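PDB 3TNL: shikimate dehydrogenase (NADP(+)) from Listeria monocytogenes, which probably catalyses the reversible NADPH-linked reduction of 3-dehydroshikimate to shikimate, a step in the biosynthesis of chorismate and the aromatic amino acids. Local coordinates for residues E116-V121 with A165-C170; C160-A165 with A192-T197; K208-D213 with R221-E226. All blocks are in the same frame, centred on the assembly; numbering follows the deposited sequence. Where two conformers were deposited one is given.

Contact 1: E116-V121 with A165-C170; sequences ELVGAV and AATAIC. With NAD (nicotinamide-adenine-dinucleotide), chain H.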
# COMPACT_ATOMS: atom_id res chain seq x y z
N GLU B 116 -6.59 -17.42 19.01
CA GLU B 116 -7.90 -17.70 19.58
C GLU B 116 -7.84 -17.63 21.11
O GLU B 116 -8.60 -16.91 21.74
CB GLU B 116 -8.35 -19.10 19.14
CG GLU B 116 -9.67 -19.60 19.75
CD GLU B 116 -10.89 -18.83 19.29
OE1 GLU B 116 -11.01 -18.57 18.07
OE2 GLU B 116 -11.76 -18.53 20.13
N LEU B 117 -6.88 -18.33 21.70
CA LEU B 117 -6.80 -18.42 23.17
C LEU B 117 -6.38 -17.10 23.80
O LEU B 117 -6.93 -16.68 24.81
CB LEU B 117 -5.91 -19.58 23.61
CG LEU B 117 -5.83 -19.89 25.10
CD1 LEU B 117 -7.21 -20.16 25.70
CD2 LEU B 117 -4.91 -21.06 25.30
N VAL B 118 -5.40 -16.43 23.22
CA VAL B 118 -4.97 -15.13 23.74
C VAL B 118 -6.10 -14.10 23.58
O VAL B 118 -6.34 -13.28 24.45
CB VAL B 118 -3.71 -14.61 23.04
CG1 VAL B 118 -3.43 -13.15 23.43
CG2 VAL B 118 -2.49 -15.48 23.34
N GLY B 119 -6.77 -14.15 22.44
CA GLY B 119 -7.80 -13.17 22.13
C GLY B 119 -7.24 -11.93 21.47
O GLY B 119 -7.86 -10.85 21.51
N ALA B 120 -6.05 -12.04 20.92
CA ALA B 120 -5.41 -10.94 20.19
C ALA B 120 -4.75 -11.48 18.92
O ALA B 120 -4.30 -12.62 18.87
CB ALA B 120 -4.36 -10.23 21.06
N VAL B 121 -4.67 -10.62 17.92
CA VAL B 121 -4.05 -10.92 16.64
C VAL B 121 -3.09 -9.79 16.31
O VAL B 121 -3.48 -8.62 16.38
CB VAL B 121 -5.12 -10.97 15.51
CG1 VAL B 121 -4.45 -10.95 14.09
CG2 VAL B 121 -6.03 -12.19 15.69
N ALA B 165 1.70 -7.70 25.87
CA ALA B 165 2.91 -8.49 25.80
C ALA B 165 2.90 -9.62 26.83
O ALA B 165 3.21 -10.78 26.49
CB ALA B 165 4.16 -7.60 26.01
N ALA B 166 2.55 -9.32 28.07
CA ALA B 166 2.55 -10.34 29.10
C ALA B 166 1.55 -11.43 28.80
O ALA B 166 1.81 -12.61 29.08
CB ALA B 166 2.24 -9.74 30.48
N THR B 167 0.38 -11.04 28.31
CA THR B 167 -0.67 -12.02 28.01
C THR B 167 -0.22 -13.00 26.93
O THR B 167 -0.36 -14.23 27.07
CB THR B 167 -1.99 -11.34 27.63
OG1 THR B 167 -2.41 -10.48 28.70
CG2 THR B 167 -3.07 -12.39 27.37
N ALA B 168 0.36 -12.48 25.86
CA ALA B 168 0.84 -13.30 24.78
C ALA B 168 1.99 -14.20 25.21
O ALA B 168 2.02 -15.37 24.84
CB ALA B 168 1.25 -12.44 23.60
N ILE B 169 2.90 -13.68 26.03
CA ILE B 169 4.02 -14.45 26.51
C ILE B 169 3.54 -15.56 27.43
O ILE B 169 3.99 -16.72 27.31
CB ILE B 169 5.06 -13.55 27.26
CG1 ILE B 169 5.83 -12.70 26.26
CG2 ILE B 169 6.07 -14.41 28.09
CD1 ILE B 169 6.56 -11.51 26.90
N CYS B 170 2.64 -15.23 28.34
CA CYS B 170 2.15 -16.27 29.29
C CYS B 170 1.44 -17.41 28.58
O CYS B 170 1.73 -18.58 28.86
CB CYS B 170 1.23 -15.69 30.34
SG CYS B 170 2.00 -14.64 31.58
PA NAD H . 0.01 -2.67 28.13
O1A NAD H . -0.39 -1.20 28.20
O2A NAD H . -0.88 -3.63 27.36
O5B NAD H . 0.28 -3.21 29.64
C5B NAD H . 0.98 -2.47 30.63
C4B NAD H . 1.38 -3.41 31.78
O4B NAD H . 2.29 -2.72 32.66
C3B NAD H . 0.21 -3.75 32.68
O3B NAD H . 0.46 -5.07 33.24
C2B NAD H . 0.26 -2.73 33.79
O2B NAD H . -0.30 -3.20 35.01
C1B NAD H . 1.75 -2.55 33.95
N9A NAD H . 2.21 -1.27 34.51
C8A NAD H . 2.25 -0.09 33.84
N7A NAD H . 2.80 0.85 34.63
C5A NAD H . 3.14 0.30 35.83
C6A NAD H . 3.71 0.71 37.01
N6A NAD H . 4.11 1.98 37.16
N1A NAD H . 3.93 -0.17 38.00
C2A NAD H . 3.55 -1.47 37.87
N3A NAD H . 2.97 -1.95 36.75
C4A NAD H . 2.75 -1.11 35.71
O3 NAD H . 1.50 -2.67 27.54
PN NAD H . 2.18 -3.78 26.60
O1N NAD H . 1.82 -3.57 25.15
O2N NAD H . 2.03 -5.16 27.24
O5D NAD H . 3.74 -3.37 26.64
C5D NAD H . 4.44 -3.46 27.88
C4D NAD H . 5.90 -3.30 27.52
O4D NAD H . 6.26 -4.31 26.55
C3D NAD H . 6.16 -1.96 26.85
O3D NAD H . 7.32 -1.37 27.46
C2D NAD H . 6.42 -2.30 25.39
O2D NAD H . 7.28 -1.34 24.73
C1D NAD H . 7.04 -3.69 25.51
N1N NAD H . 6.93 -4.55 24.33
C2N NAD H . 8.05 -5.05 23.77
C3N NAD H . 7.98 -5.89 22.67
C7N NAD H . 9.20 -6.46 22.02
O7N NAD H . 9.06 -6.85 20.86
N7N NAD H . 10.35 -6.55 22.72
C4N NAD H . 6.72 -6.21 22.13
C5N NAD H . 5.58 -5.69 22.73
C6N NAD H . 5.70 -4.85 23.84
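V118, on the last turn of helix 113-118, sets both its methyl groups against helix 164-175. CG1, carried anti to the backbone N (chi1 170°), lies 4.0 Å from CG2 of T167, and the two branched side chains cross obliquely. The other branch reaches over the backbone of the partner helix, V118 CG2 being 4.2 Å from A168 CA. The small side chain of A168 points to one side of this approach and leaves its CA within reach of the valine methyl; the CA atoms of V118 and A168 are 6.2 Å apart. T167 divides its side chain by polarity: the methyl faces V118, while OG1 stays beside its own backbone N and bonds to the carbonyl O of G163.

This buried patch is small and wholly apolar across the two segments. Immediately before V118 the helix turns outward: L117 is partly exposed and E116 exposed. G119, with a positive phi, breaks the helix and turns the chain off toward V121. At the N-terminal end of helix 164-175, the amide N of A165 donates a hydrogen bond of 2.9 Å to O2N of NAD, and A165 CB lies 3.8 Å from C6N of the nicotinamide ring. A168 also adjoins D137, an inferred shikimate-binding residue. Helix 164-175 lies between helix 113-118 and strand 156-160, on which I169 packs, with helix 191-204 alongside through T197 and I201.

Contact 2: C160-A165 with A192-T197; sequences CGAGGA and ANAEKT. With NAD (nicotinamide-adenine-dinucleotide), chain H.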
# COMPACT_ATOMS: atom_id res chain seq x y z
N CYS B 160 6.14 -10.34 35.49
CA CYS B 160 5.44 -9.14 35.90
C CYS B 160 4.71 -8.58 34.68
O CYS B 160 5.30 -8.34 33.65
CB CYS B 160 6.39 -8.04 36.37
SG CYS B 160 7.37 -8.51 37.79
N GLY B 161 3.41 -8.39 34.83
CA GLY B 161 2.60 -7.78 33.79
C GLY B 161 1.37 -8.58 33.41
O GLY B 161 1.27 -9.79 33.64
N ALA B 162 0.46 -7.88 32.76
CA ALA B 162 -0.85 -8.43 32.34
C ALA B 162 -1.48 -7.69 31.18
O ALA B 162 -2.71 -7.82 30.94
CB ALA B 162 -1.80 -8.49 33.51
N GLY B 163 -0.66 -6.92 30.46
CA GLY B 163 -1.07 -6.25 29.25
C GLY B 163 -0.90 -7.15 28.04
O GLY B 163 -0.85 -8.37 28.14
N GLY B 164 -0.76 -6.53 26.87
CA GLY B 164 -0.67 -7.31 25.64
C GLY B 164 0.52 -8.24 25.58
O GLY B 164 0.38 -9.42 25.26
N ALA B 165 1.70 -7.70 25.87
CA ALA B 165 2.91 -8.49 25.80
C ALA B 165 2.90 -9.62 26.83
O ALA B 165 3.21 -10.78 26.49
CB ALA B 165 4.16 -7.60 26.01
N ALA B 192 -7.74 -7.83 36.27
CA ALA B 192 -8.81 -8.73 35.80
C ALA B 192 -8.43 -9.53 34.55
O ALA B 192 -8.85 -10.67 34.38
CB ALA B 192 -10.12 -7.96 35.59
N ASN B 193 -7.64 -8.93 33.67
CA ASN B 193 -7.17 -9.63 32.49
C ASN B 193 -6.22 -10.75 32.92
O ASN B 193 -6.23 -11.84 32.37
CB ASN B 193 -6.42 -8.69 31.55
CG ASN B 193 -6.04 -9.39 30.27
OD1 ASN B 193 -6.90 -9.99 29.60
ND2 ASN B 193 -4.74 -9.34 29.92
N ALA B 194 -5.36 -10.47 33.90
CA ALA B 194 -4.45 -11.51 34.37
C ALA B 194 -5.25 -12.68 34.98
O ALA B 194 -4.86 -13.85 34.83
CB ALA B 194 -3.45 -10.95 35.41
N GLU B 195 -6.37 -12.37 35.65
CA GLU B 195 -7.23 -13.43 36.24
C GLU B 195 -7.77 -14.30 35.09
O GLU B 195 -7.81 -15.53 35.20
CB GLU B 195 -8.33 -12.84 37.10
CG GLU B 195 -7.83 -12.22 38.39
CD GLU B 195 -8.94 -11.49 39.18
OE1 GLU B 195 -9.69 -10.72 38.56
OE2 GLU B 195 -9.02 -11.67 40.41
N LYS B 196 -8.17 -13.67 33.99
CA LYS B 196 -8.63 -14.42 32.82
C LYS B 196 -7.51 -15.29 32.22
O LYS B 196 -7.73 -16.46 31.87
CB LYS B 196 -9.23 -13.48 31.76
CG LYS B 196 -10.65 -13.00 32.10
CD LYS B 196 -11.36 -12.39 30.87
CE LYS B 196 -10.67 -11.15 30.31
NZ LYS B 196 -11.45 -10.58 29.14
N THR B 197 -6.29 -14.75 32.15
CA THR B 197 -5.16 -15.50 31.64
C THR B 197 -4.90 -16.76 32.49
O THR B 197 -4.64 -17.84 31.95
CB THR B 197 -3.95 -14.61 31.59
OG1 THR B 197 -4.23 -13.55 30.66
CG2 THR B 197 -2.68 -15.38 31.18
PA NAD H . 0.01 -2.67 28.13
O1A NAD H . -0.39 -1.20 28.20
O2A NAD H . -0.88 -3.63 27.36
O5B NAD H . 0.28 -3.21 29.64
C5B NAD H . 0.98 -2.47 30.63
C4B NAD H . 1.38 -3.41 31.78
O4B NAD H . 2.29 -2.72 32.66
C3B NAD H . 0.21 -3.75 32.68
O3B NAD H . 0.46 -5.07 33.24
C2B NAD H . 0.26 -2.73 33.79
O2B NAD H . -0.30 -3.20 35.01
C1B NAD H . 1.75 -2.55 33.95
N9A NAD H . 2.21 -1.27 34.51
C8A NAD H . 2.25 -0.09 33.84
N7A NAD H . 2.80 0.85 34.63
C5A NAD H . 3.14 0.30 35.83
C6A NAD H . 3.71 0.71 37.01
N6A NAD H . 4.11 1.98 37.16
N1A NAD H . 3.93 -0.17 38.00
C2A NAD H . 3.55 -1.47 37.87
N3A NAD H . 2.97 -1.95 36.75
C4A NAD H . 2.75 -1.11 35.71
O3 NAD H . 1.50 -2.67 27.54
PN NAD H . 2.18 -3.78 26.60
O1N NAD H . 1.82 -3.57 25.15
O2N NAD H . 2.03 -5.16 27.24
O5D NAD H . 3.74 -3.37 26.64
C5D NAD H . 4.44 -3.46 27.88
C4D NAD H . 5.90 -3.30 27.52
O4D NAD H . 6.26 -4.31 26.55
C3D NAD H . 6.16 -1.96 26.85
O3D NAD H . 7.32 -1.37 27.46
C2D NAD H . 6.42 -2.30 25.39
O2D NAD H . 7.28 -1.34 24.73
C1D NAD H . 7.04 -3.69 25.51
N1N NAD H . 6.93 -4.55 24.33
C2N NAD H . 8.05 -5.05 23.77
C3N NAD H . 7.98 -5.89 22.67
C7N NAD H . 9.20 -6.46 22.02
O7N NAD H . 9.06 -6.85 20.86
N7N NAD H . 10.35 -6.55 22.72
C4N NAD H . 6.72 -6.21 22.13
C5N NAD H . 5.58 -5.69 22.73
C6N NAD H . 5.70 -4.85 23.84
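With CG anti to the backbone N (chi1 -175°), N193 carries its amide out from helix 191-204 toward the glycine-rich turn, and the rotation of the amide about CB-CG (chi2) directs ND2 to the carbonyl O of A162. The resulting hydrogen bond from N193 ND2 to A162 O is short, 2.7 Å, and nearly straight at the hydrogen (160°). The acceptor lies close to the amide plane of N193, but the donor is tilted 30° from the carbonyl plane of A162. The same ND2 makes a weak hydrogen bond to T167 OG1, which bonds in turn to G163 O. N193 therefore bridges the turn and the helix that follows it, and this should hold its amide in a fixed rotation.

Beside this polar link lies a close methyl-to-methyl contact. A162 CB points at the helix, and A162 CB to A194 CB is 3.5 Å. The CA atoms of A162 and A194 are only 5.2 Å apart; two small side chains let the backbones come this near. A162 CB also touches N185 and F190.

The turn's other side belongs to NAD. A162 N donates to the ribose hydroxyl O3B at 2.9 Å, and G164 N donates to the phosphate oxygen O2A at the same length, 2.9 Å. Between them G163, which has no side chain and occupies the N-cap position, brings its CA to 3.2 Å from O2A. The start of helix 164-175 points at the pyrophosphate, and its dipole probably helps to stabilise the negative charge. A strand ending at C160, a turn with G161 and G163, and a helix carrying A166 together form the GxGxxA dinucleotide-binding motif of the Rossmann fold.

Contact 3: K208-D213 with R221-E226; sequences KAQLFD and RKEIAE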
# COMPACT_ATOMS: atom_id res chain seq x y z
N LYS B 208 0.59 -24.86 35.27
CA LYS B 208 0.02 -24.42 36.55
C LYS B 208 0.31 -22.93 36.69
O LYS B 208 1.45 -22.52 36.90
CB LYS B 208 0.60 -25.20 37.73
CG LYS B 208 0.47 -26.73 37.61
CD LYS B 208 -0.94 -27.19 37.23
CE LYS B 208 -0.98 -28.70 36.99
NZ LYS B 208 -2.26 -29.13 36.33
N ALA B 209 -0.73 -22.14 36.55
CA ALA B 209 -0.66 -20.69 36.60
C ALA B 209 -1.31 -20.14 37.87
O ALA B 209 -2.31 -20.67 38.37
CB ALA B 209 -1.33 -20.10 35.36
N GLN B 210 -0.74 -19.05 38.36
CA GLN B 210 -1.27 -18.33 39.51
C GLN B 210 -0.93 -16.86 39.37
O GLN B 210 0.02 -16.51 38.67
CB GLN B 210 -0.81 -18.90 40.83
CG GLN B 210 0.61 -19.02 41.02
CD GLN B 210 0.98 -19.95 42.22
OE1 GLN B 210 0.14 -20.34 43.06
NE2 GLN B 210 2.25 -20.27 42.29
N LEU B 211 -1.75 -16.02 40.02
CA LEU B 211 -1.61 -14.57 40.01
C LEU B 211 -1.52 -14.00 41.43
O LEU B 211 -2.24 -14.43 42.34
CB LEU B 211 -2.83 -13.95 39.32
CG LEU B 211 -2.95 -12.43 39.34
CD1 LEU B 211 -1.84 -11.72 38.58
CD2 LEU B 211 -4.35 -12.07 38.81
N PHE B 212 -0.62 -13.04 41.62
CA PHE B 212 -0.44 -12.32 42.86
C PHE B 212 -0.27 -10.82 42.62
O PHE B 212 0.11 -10.39 41.54
CB PHE B 212 0.82 -12.81 43.55
CG PHE B 212 0.85 -14.30 43.78
CD1 PHE B 212 0.16 -14.87 44.82
CD2 PHE B 212 1.60 -15.12 42.95
CE1 PHE B 212 0.21 -16.26 45.03
CE2 PHE B 212 1.67 -16.50 43.18
CZ PHE B 212 0.96 -17.04 44.21
N ASP B 213 -0.50 -10.04 43.66
CA ASP B 213 -0.26 -8.59 43.64
C ASP B 213 1.26 -8.39 43.66
O ASP B 213 1.96 -9.06 44.42
CB ASP B 213 -0.89 -8.00 44.91
CG ASP B 213 -0.95 -6.50 44.94
OD1 ASP B 213 -1.90 -6.00 45.61
OD2 ASP B 213 -0.15 -5.80 44.30
N ARG B 221 9.43 -13.44 46.41
CA ARG B 221 10.70 -14.08 46.77
C ARG B 221 10.61 -15.59 46.49
O ARG B 221 11.50 -16.16 45.88
CB ARG B 221 11.01 -13.83 48.24
CG ARG B 221 12.38 -14.32 48.67
CD ARG B 221 12.65 -14.03 50.14
NE ARG B 221 12.81 -12.60 50.32
CZ ARG B 221 13.92 -11.95 49.97
NH1 ARG B 221 14.01 -10.63 50.13
NH2 ARG B 221 14.93 -12.61 49.45
N LYS B 222 9.52 -16.20 46.94
CA LYS B 222 9.33 -17.65 46.75
C LYS B 222 9.30 -17.97 45.27
O LYS B 222 10.03 -18.86 44.80
CB LYS B 222 8.07 -18.17 47.42
CG LYS B 222 7.85 -19.67 47.17
CD LYS B 222 6.49 -20.13 47.73
CE LYS B 222 6.30 -21.63 47.61
NZ LYS B 222 6.02 -22.20 46.23
N GLU B 223 8.44 -17.26 44.54
CA GLU B 223 8.29 -17.56 43.13
C GLU B 223 9.61 -17.45 42.35
O GLU B 223 9.98 -18.37 41.58
CB GLU B 223 7.14 -16.75 42.49
CG GLU B 223 5.79 -16.93 43.17
CD GLU B 223 5.43 -18.37 43.36
OE1 GLU B 223 5.51 -19.12 42.38
OE2 GLU B 223 5.07 -18.76 44.50
N ILE B 224 10.31 -16.34 42.53
CA ILE B 224 11.59 -16.17 41.83
C ILE B 224 12.61 -17.27 42.20
O ILE B 224 13.31 -17.79 41.33
CB ILE B 224 12.18 -14.79 42.05
CG1 ILE B 224 11.31 -13.70 41.45
CG2 ILE B 224 13.56 -14.70 41.41
CD1 ILE B 224 11.75 -12.27 41.79
N ALA B 225 12.68 -17.60 43.48
CA ALA B 225 13.59 -18.62 43.95
C ALA B 225 13.40 -19.96 43.26
O ALA B 225 14.37 -20.71 43.09
CB ALA B 225 13.43 -18.78 45.48
N GLU B 226 12.15 -20.24 42.89
CA GLU B 226 11.76 -21.49 42.24
C GLU B 226 11.74 -21.47 40.71
O GLU B 226 11.48 -22.49 40.09
CB GLU B 226 10.37 -21.89 42.77
CG GLU B 226 10.38 -22.13 44.27
CD GLU B 226 9.02 -22.37 44.89
OE1 GLU B 226 7.97 -22.16 44.23
OE2 GLU B 226 9.02 -22.75 46.09
O HOH W 1 3.76 -21.05 44.88
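F212 and E223 provide the apolar contact: the aliphatic CG of E223 lies 4.1 Å from CE2 of the F212 ring, approaching it obliquely. The two side chains cross at about a right angle, yet the ring and carboxylate planes differ by only 30°. The bend at chi2 of E223 (-50°) turns the carboxylate aside from the F212 ring, along the strand toward the amide of Q210. The F212 ring also meets the ring of F184, on strand 180-185.

Polar approach comes from Q210, whose amide nitrogen sits at the edge of the F212 ring, in its plane. Q210 NE2 is 3.5 Å from E223 OE1, with the amide and carboxylate planes 82° apart. Strand 208-213 is the outermost strand at one end of the parallel Rossmann sheet, and helix 217-226 lies in the beta-alpha-beta crossover from it to strand 229-232, which passes strands 180-185 and 156-160.

One water links the partners, accepting from Q210 NE2 at 3.1 Å and from K222 NZ at 2.9 Å while donating to E223 OE2 at 2.7 Å.

Charge dominates the helix side. K222 NZ forms a salt bridge of 2.8 Å with E226 OE1, which accepts through its syn lone pair, and has a longer ionic contact with E223. K156 pairs with both E223 OE1 and E226 OE1; S182 also binds E223 OE1, and Q219 holds E223 OE2.

In the fold
From the N terminus, the chain first reaches 116-121, then passes through strand 123-127, strand 130-134 and helix 137-147 before contact 1 closes that loop at 165-170. Contact 2 opens before this happens, at 160-165, and closes at 192-197, so the two cross and share A165. Both use helix 164-175, and T167 of contact 1 touches N193 and T197 of contact 2. Contact 3 follows in series, joining 208-213 to 221-226 across seven residues, a short loop and the first turn of helix 217-226; it meets contact 2 where L211 packs on A194 and E195. Together they run from helix 113-118 through the NAD-binding turn to the edge strand of the parallel sheet.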